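Mucin-like protocadherin (Homo sapiens, PDB 6OAE) probably acts as an intermicrovillar adhesion molecule, forming calcium-dependent heterophilic complexes with CDHR2 that control microvillar packing in epithelial brush borders. Local coordinates at residues 100-103 with 104-107; 129-132 with 133-136; 166-169 with 170-173. All blocks are in the same frame, centred on the assembly; numbering follows the deposited sequence. Where two conformers were deposited one is given.

In the fold
All three contacts are local, between residues close in sequence, within the second of the two cadherin repeats in this fragment, and they come along the chain in the order 1, 2, 3. Contact 2 lies near the junction of the repeats, at the calcium sites, and leads into strand 137-142. Contact 1, its centre about 20 Å away, opens strand 104-110, at the other margin of the same four-stranded sheet. Contact 3 lies about 22 Å between centres from contact 1 and 37 Å from contact 2, and delivers the chain into strand 174-182 of that sheet. The set thus runs from the calcium-bound junction toward the far end of the repeat.

Contact 1. Residues 100-103 with 104-107; sequences FPFK and TKEI
Lys-105 arches back over one face of the ring of Phe-102, three residues earlier. The chain starts with CB close to the ring's rim, 3.7 Å from CD2 of Phe-102. From there CG leaves anti to the backbone N (chi1 -175°); CG and CD carry the chain across without close contact, and bends at chi3 and chi4 return the far end to the ring. CE therefore comes down almost on the ring normal, 3.3 Å from the Phe-102 centroid, as a close CH-pi contact. NZ lies farther toward the CD1 side, its distance to the centroid of the Phe-102 ring being 4.2 Å at 27° off the normal, which makes a cation-pi pair. The same nitrogen gives a hydrogen bond to the carbonyl O of Gln-124, so the ammonium group has both an aromatic and a carbonyl partner, which probably limits its freedom to turn. The other face of the ring receives CB of Phe-100, offset toward the rim. Replacing the ring with the methyl of an alanine here removes the face under CE, and is likely to leave the Lys-105 chain without its support and NZ with Gln-124 but no cation-pi partner. Along the backbone, a water accepts from Lys-103 N at 2.8 Å and donates a longer bond to Thr-104 O at 3.3 Å, bridging the residues where the loop becomes strand. In the fold, this is the entry to strand 104-110, an outermost strand of its sheet in this chain. Lys-103 and Lys-105 both bond through their backbones to Thr-198 of the parallel strand 194-204, whose Ala-197 touches Phe-102, while Lys-105 ties the strand's start to helix 122-125.

Contact 2. Residues 129-132 with 133-136; sequences DRDK and DDIL. With CA (calcium ion), chain E; CA (calcium ion), chain C.
Asp-129, Asp-131 and Asp-134 converge on one calcium ion, and metal coordination dominates this tight turn. Asp-129 grips the ion with both carboxylate oxygens, OD2 at 2.5 Å and OD1 at 2.8 Å. Asp-131 and Asp-134 each supply a single OD2, the latter at 2.3 Å from the calcium. The other oxygen of Asp-131, OD1, binds a second calcium, so that this carboxylate bridges two ions. Metal binding probably offsets the repulsion expected among the gathered carboxylates.

Hydrogen bonds set the geometry beneath the ions. The backbone N of Asp-131 donates to OD1 of Asp-129, an Asx turn that steadies a metal ligand. A type I beta turn follows, closed by Asp-134 N to Asp-131 O at 3.0 Å, with the donor above the carbonyl plane.

Van der Waals contacts complete the arrangement. The side chains of Asp-131 and Asp-134 run side by side, their carboxylate planes 56° apart, and CD2 of Leu-136 rests 3.9 Å from CB of Asp-129.

Asn-94, Asn-96 and Asp-183 complete the site of the shared ion. Asp-129 and Asp-131 form the Asp-X-Asp motif of a cadherin repeat, with Asp-134 added by the turn that follows, at the calcium-bound inter-repeat linker.

Contact 3. Residues 166-169 with 170-173; sequences PLDF and YERP
Phe-169 turns an edge to the face of Tyr-170, its CD2 standing 3.7 Å above the plane over the middle of the tyrosine ring. The rings form a T-shaped pair, with planes at 84°. On the other flank, CD1 of Phe-169 meets CB of Pro-173 at 4.0 Å.

The backbone that presents these rings is held by Asp-168. A chi1 of -176°, which swings CG away from the Asp-168 backbone N, brings OD1 to the backbone N-H groups that follow: it accepts from Glu-171 N at 3.2 Å, from above the carboxylate plane, and weakly from Tyr-170 N. Asp-168 O takes a straight bond from Arg-172 N at 2.9 Å, closing one helix-like turn. A water links Asp-168 N to Arg-172 O.

Farther out, Glu-111 accepts a hydrogen bond from Phe-169 N, and Pro-173 pairs through its backbone with Val-203.

OD2 of Asp-168 lies 3.6 Å from OE2 of Glu-171, a like-charge approach probably offset in part by a long salt bridge from Arg-172 NH2 to Glu-171 OE1. The bound calcium ions lie at the junction of the repeats; a site at this acidic end, near Glu-111, is inferred by likeness to Glu-17, Asp-61 and Glu-63, as expected if another repeat followed.

Contact 1. Residues 100-103 with 104-107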
# COMPACT_ATOMS: atom_id res chain seq x y z
N PHE A 100 -3.62 10.28 -7.78
CA PHE A 100 -3.59 10.47 -9.24
C PHE A 100 -2.36 11.30 -9.56
O PHE A 100 -2.01 12.17 -8.76
CB PHE A 100 -4.82 11.21 -9.73
CG PHE A 100 -6.11 10.43 -9.69
CD1 PHE A 100 -6.30 9.36 -10.56
CD2 PHE A 100 -7.13 10.79 -8.82
CE1 PHE A 100 -7.50 8.66 -10.54
CE2 PHE A 100 -8.33 10.09 -8.81
CZ PHE A 100 -8.51 9.03 -9.67
N PRO A 101 -1.66 11.04 -10.68
CA PRO A 101 -0.58 11.94 -11.14
C PRO A 101 -1.04 13.25 -11.83
O PRO A 101 -0.20 13.94 -12.40
CB PRO A 101 0.20 11.01 -12.07
CG PRO A 101 -0.87 10.13 -12.70
CD PRO A 101 -1.80 9.84 -11.53
N PHE A 102 -2.34 13.60 -11.76
CA PHE A 102 -2.93 14.85 -12.28
C PHE A 102 -4.07 15.29 -11.38
O PHE A 102 -4.65 14.42 -10.65
CB PHE A 102 -3.44 14.64 -13.72
CG PHE A 102 -4.49 13.56 -13.83
CD1 PHE A 102 -4.13 12.22 -13.89
CD2 PHE A 102 -5.84 13.89 -13.84
CE1 PHE A 102 -5.10 11.22 -13.97
CE2 PHE A 102 -6.80 12.89 -13.93
CZ PHE A 102 -6.43 11.57 -13.99
N LYS A 103 -4.43 16.58 -11.45
CA LYS A 103 -5.57 17.18 -10.70
C LYS A 103 -6.76 17.35 -11.66
O LYS A 103 -7.86 16.85 -11.36
CB LYS A 103 -5.20 18.54 -10.11
CG LYS A 103 -4.04 18.52 -9.12
CD LYS A 103 -3.51 19.94 -8.83
CE LYS A 103 -2.24 19.92 -8.00
NZ LYS A 103 -2.50 19.38 -6.65
N THR A 104 -6.55 18.09 -12.74
CA THR A 104 -7.54 18.31 -13.83
C THR A 104 -6.79 18.15 -15.15
O THR A 104 -5.67 18.69 -15.26
CB THR A 104 -8.20 19.69 -13.79
OG1 THR A 104 -8.87 19.93 -12.55
CG2 THR A 104 -9.21 19.84 -14.92
N LYS A 105 -7.40 17.44 -16.09
CA LYS A 105 -6.77 16.96 -17.34
C LYS A 105 -7.79 17.02 -18.48
O LYS A 105 -8.96 16.65 -18.22
CB LYS A 105 -6.31 15.52 -17.09
CG LYS A 105 -5.51 14.86 -18.19
CD LYS A 105 -5.64 13.34 -18.20
CE LYS A 105 -4.85 12.64 -17.13
NZ LYS A 105 -3.62 11.99 -17.64
N GLU A 106 -7.36 17.45 -19.68
CA GLU A 106 -8.24 17.54 -20.88
C GLU A 106 -7.80 16.50 -21.92
O GLU A 106 -6.60 16.27 -22.06
CB GLU A 106 -8.20 18.98 -21.41
CG GLU A 106 -8.39 20.01 -20.30
CD GLU A 106 -9.00 21.33 -20.73
OE1 GLU A 106 -9.08 21.57 -21.96
OE2 GLU A 106 -9.40 22.11 -19.84
N ILE A 107 -8.78 15.90 -22.60
CA ILE A 107 -8.55 14.96 -23.74
C ILE A 107 -9.42 15.44 -24.90
O ILE A 107 -10.62 15.67 -24.67
CB ILE A 107 -8.89 13.50 -23.37
CG1 ILE A 107 -7.96 12.92 -22.28
CG2 ILE A 107 -8.86 12.63 -24.64
CD1 ILE A 107 -8.23 13.42 -20.87
O HOH W 1 -3.27 18.59 -13.00

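Contact 2. Residues 129-132 with 133-136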
# COMPACT_ATOMS: atom_id res chain seq x y z
N ASP A 129 -1.02 3.65 -5.24
CA ASP A 129 -1.15 3.54 -3.77
C ASP A 129 0.07 2.77 -3.27
O ASP A 129 0.29 1.63 -3.74
CB ASP A 129 -2.49 2.87 -3.46
CG ASP A 129 -2.86 2.85 -2.01
OD1 ASP A 129 -1.94 2.65 -1.16
OD2 ASP A 129 -4.05 3.02 -1.72
N ARG A 130 0.84 3.37 -2.35
CA ARG A 130 2.10 2.75 -1.81
C ARG A 130 1.77 1.50 -0.98
O ARG A 130 2.71 0.76 -0.67
CB ARG A 130 2.93 3.79 -1.05
CG ARG A 130 3.51 4.88 -1.95
CD ARG A 130 4.40 5.87 -1.20
NE ARG A 130 4.99 6.87 -2.09
CZ ARG A 130 5.97 6.63 -2.96
NH1 ARG A 130 6.41 7.60 -3.74
NH2 ARG A 130 6.51 5.42 -3.04
N ASP A 131 0.51 1.24 -0.63
CA ASP A 131 0.07 -0.10 -0.18
C ASP A 131 -0.01 -0.96 -1.44
O ASP A 131 -1.07 -0.96 -2.10
CB ASP A 131 -1.26 -0.04 0.58
CG ASP A 131 -1.20 0.85 1.79
OD1 ASP A 131 -0.23 0.70 2.57
OD2 ASP A 131 -2.10 1.70 1.96
N LYS A 132 1.07 -1.65 -1.78
CA LYS A 132 1.21 -2.36 -3.08
C LYS A 132 0.06 -3.37 -3.28
O LYS A 132 -0.26 -3.64 -4.43
CB LYS A 132 2.53 -3.12 -3.13
CG LYS A 132 3.79 -2.27 -3.26
CD LYS A 132 4.98 -3.07 -3.81
CE LYS A 132 5.75 -3.89 -2.78
NZ LYS A 132 4.91 -4.79 -1.95
N ASP A 133 -0.50 -3.92 -2.21
CA ASP A 133 -1.53 -5.00 -2.27
C ASP A 133 -2.94 -4.41 -2.43
O ASP A 133 -3.84 -5.20 -2.68
CB ASP A 133 -1.42 -5.90 -1.04
CG ASP A 133 -0.06 -6.59 -0.94
OD1 ASP A 133 0.25 -7.37 -1.86
OD2 ASP A 133 0.68 -6.33 0.04
N ASP A 134 -3.12 -3.10 -2.28
CA ASP A 134 -4.47 -2.46 -2.32
C ASP A 134 -4.99 -2.52 -3.76
O ASP A 134 -4.27 -2.09 -4.68
CB ASP A 134 -4.45 -1.02 -1.81
CG ASP A 134 -4.44 -0.89 -0.29
OD1 ASP A 134 -4.40 -1.95 0.40
OD2 ASP A 134 -4.50 0.26 0.19
N ILE A 135 -6.20 -3.06 -3.94
CA ILE A 135 -6.95 -2.99 -5.22
C ILE A 135 -7.65 -1.65 -5.24
O ILE A 135 -8.31 -1.33 -4.23
CB ILE A 135 -7.95 -4.16 -5.36
CG1 ILE A 135 -7.25 -5.52 -5.21
CG2 ILE A 135 -8.70 -4.05 -6.69
CD1 ILE A 135 -6.04 -5.67 -6.10
N LEU A 136 -7.52 -0.90 -6.33
CA LEU A 136 -8.13 0.45 -6.40
C LEU A 136 -9.45 0.37 -7.18
O LEU A 136 -9.53 -0.37 -8.15
CB LEU A 136 -7.12 1.42 -7.04
CG LEU A 136 -5.80 1.55 -6.28
CD1 LEU A 136 -4.96 2.68 -6.85
CD2 LEU A 136 -6.03 1.76 -4.78
CA CA E . -4.00 2.41 0.66
CA CA C . 0.83 -0.23 4.36
O HOH W 2 -2.10 -0.49 -4.66

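Contact 3. Residues 166-169 with 170-173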
# COMPACT_ATOMS: atom_id res chain seq x y z
N PRO A 166 -22.69 7.90 -29.99
CA PRO A 166 -22.08 8.82 -30.95
C PRO A 166 -21.98 10.24 -30.37
O PRO A 166 -22.91 10.69 -29.75
CB PRO A 166 -23.00 8.77 -32.19
CG PRO A 166 -23.82 7.52 -32.03
CD PRO A 166 -23.84 7.17 -30.55
N LEU A 167 -20.83 10.88 -30.56
CA LEU A 167 -20.59 12.27 -30.14
C LEU A 167 -21.26 13.20 -31.14
O LEU A 167 -21.50 12.80 -32.32
CB LEU A 167 -19.08 12.54 -30.06
CG LEU A 167 -18.33 11.65 -29.07
CD1 LEU A 167 -16.82 11.85 -29.20
CD2 LEU A 167 -18.79 11.92 -27.65
N ASP A 168 -21.56 14.40 -30.68
CA ASP A 168 -22.17 15.46 -31.51
C ASP A 168 -21.57 16.79 -31.03
O ASP A 168 -21.98 17.27 -29.99
CB ASP A 168 -23.69 15.37 -31.40
CG ASP A 168 -24.44 16.35 -32.28
OD1 ASP A 168 -23.87 17.43 -32.56
OD2 ASP A 168 -25.59 16.02 -32.66
N PHE A 169 -20.65 17.34 -31.80
CA PHE A 169 -19.91 18.59 -31.51
C PHE A 169 -20.87 19.75 -31.23
O PHE A 169 -20.58 20.54 -30.32
CB PHE A 169 -18.99 18.92 -32.68
CG PHE A 169 -18.36 20.27 -32.59
CD1 PHE A 169 -17.30 20.49 -31.73
CD2 PHE A 169 -18.82 21.32 -33.38
CE1 PHE A 169 -16.72 21.74 -31.65
CE2 PHE A 169 -18.23 22.56 -33.29
CZ PHE A 169 -17.18 22.77 -32.43
N TYR A 170 -21.97 19.86 -31.98
CA TYR A 170 -22.91 21.00 -31.90
C TYR A 170 -23.69 20.90 -30.59
O TYR A 170 -23.82 21.94 -29.87
CB TYR A 170 -23.77 21.06 -33.17
CG TYR A 170 -22.88 21.29 -34.36
CD1 TYR A 170 -22.39 22.55 -34.64
CD2 TYR A 170 -22.45 20.23 -35.15
CE1 TYR A 170 -21.53 22.77 -35.70
CE2 TYR A 170 -21.60 20.43 -36.22
CZ TYR A 170 -21.14 21.71 -36.49
OH TYR A 170 -20.31 21.93 -37.52
N GLU A 171 -24.19 19.71 -30.29
CA GLU A 171 -25.08 19.48 -29.14
C GLU A 171 -24.26 19.52 -27.85
O GLU A 171 -24.69 20.20 -26.90
CB GLU A 171 -25.80 18.16 -29.37
CG GLU A 171 -26.77 17.81 -28.28
CD GLU A 171 -27.60 16.59 -28.57
OE1 GLU A 171 -28.22 16.06 -27.62
OE2 GLU A 171 -27.66 16.19 -29.73
N ARG A 172 -23.11 18.85 -27.82
CA ARG A 172 -22.32 18.74 -26.56
C ARG A 172 -20.83 18.65 -26.88
O ARG A 172 -20.28 17.56 -26.99
CB ARG A 172 -22.87 17.56 -25.76
CG ARG A 172 -22.42 17.57 -24.31
CD ARG A 172 -23.15 16.55 -23.48
NE ARG A 172 -24.42 17.07 -23.00
CZ ARG A 172 -25.63 16.83 -23.51
NH1 ARG A 172 -26.69 17.39 -22.95
NH2 ARG A 172 -25.80 16.04 -24.57
N PRO A 173 -20.15 19.79 -27.08
CA PRO A 173 -18.72 19.79 -27.39
C PRO A 173 -17.81 19.58 -26.18
O PRO A 173 -16.67 19.28 -26.40
CB PRO A 173 -18.48 21.19 -27.94
CG PRO A 173 -19.48 22.04 -27.17
CD PRO A 173 -20.70 21.16 -27.02
O HOH W 3 -20.88 15.04 -27.83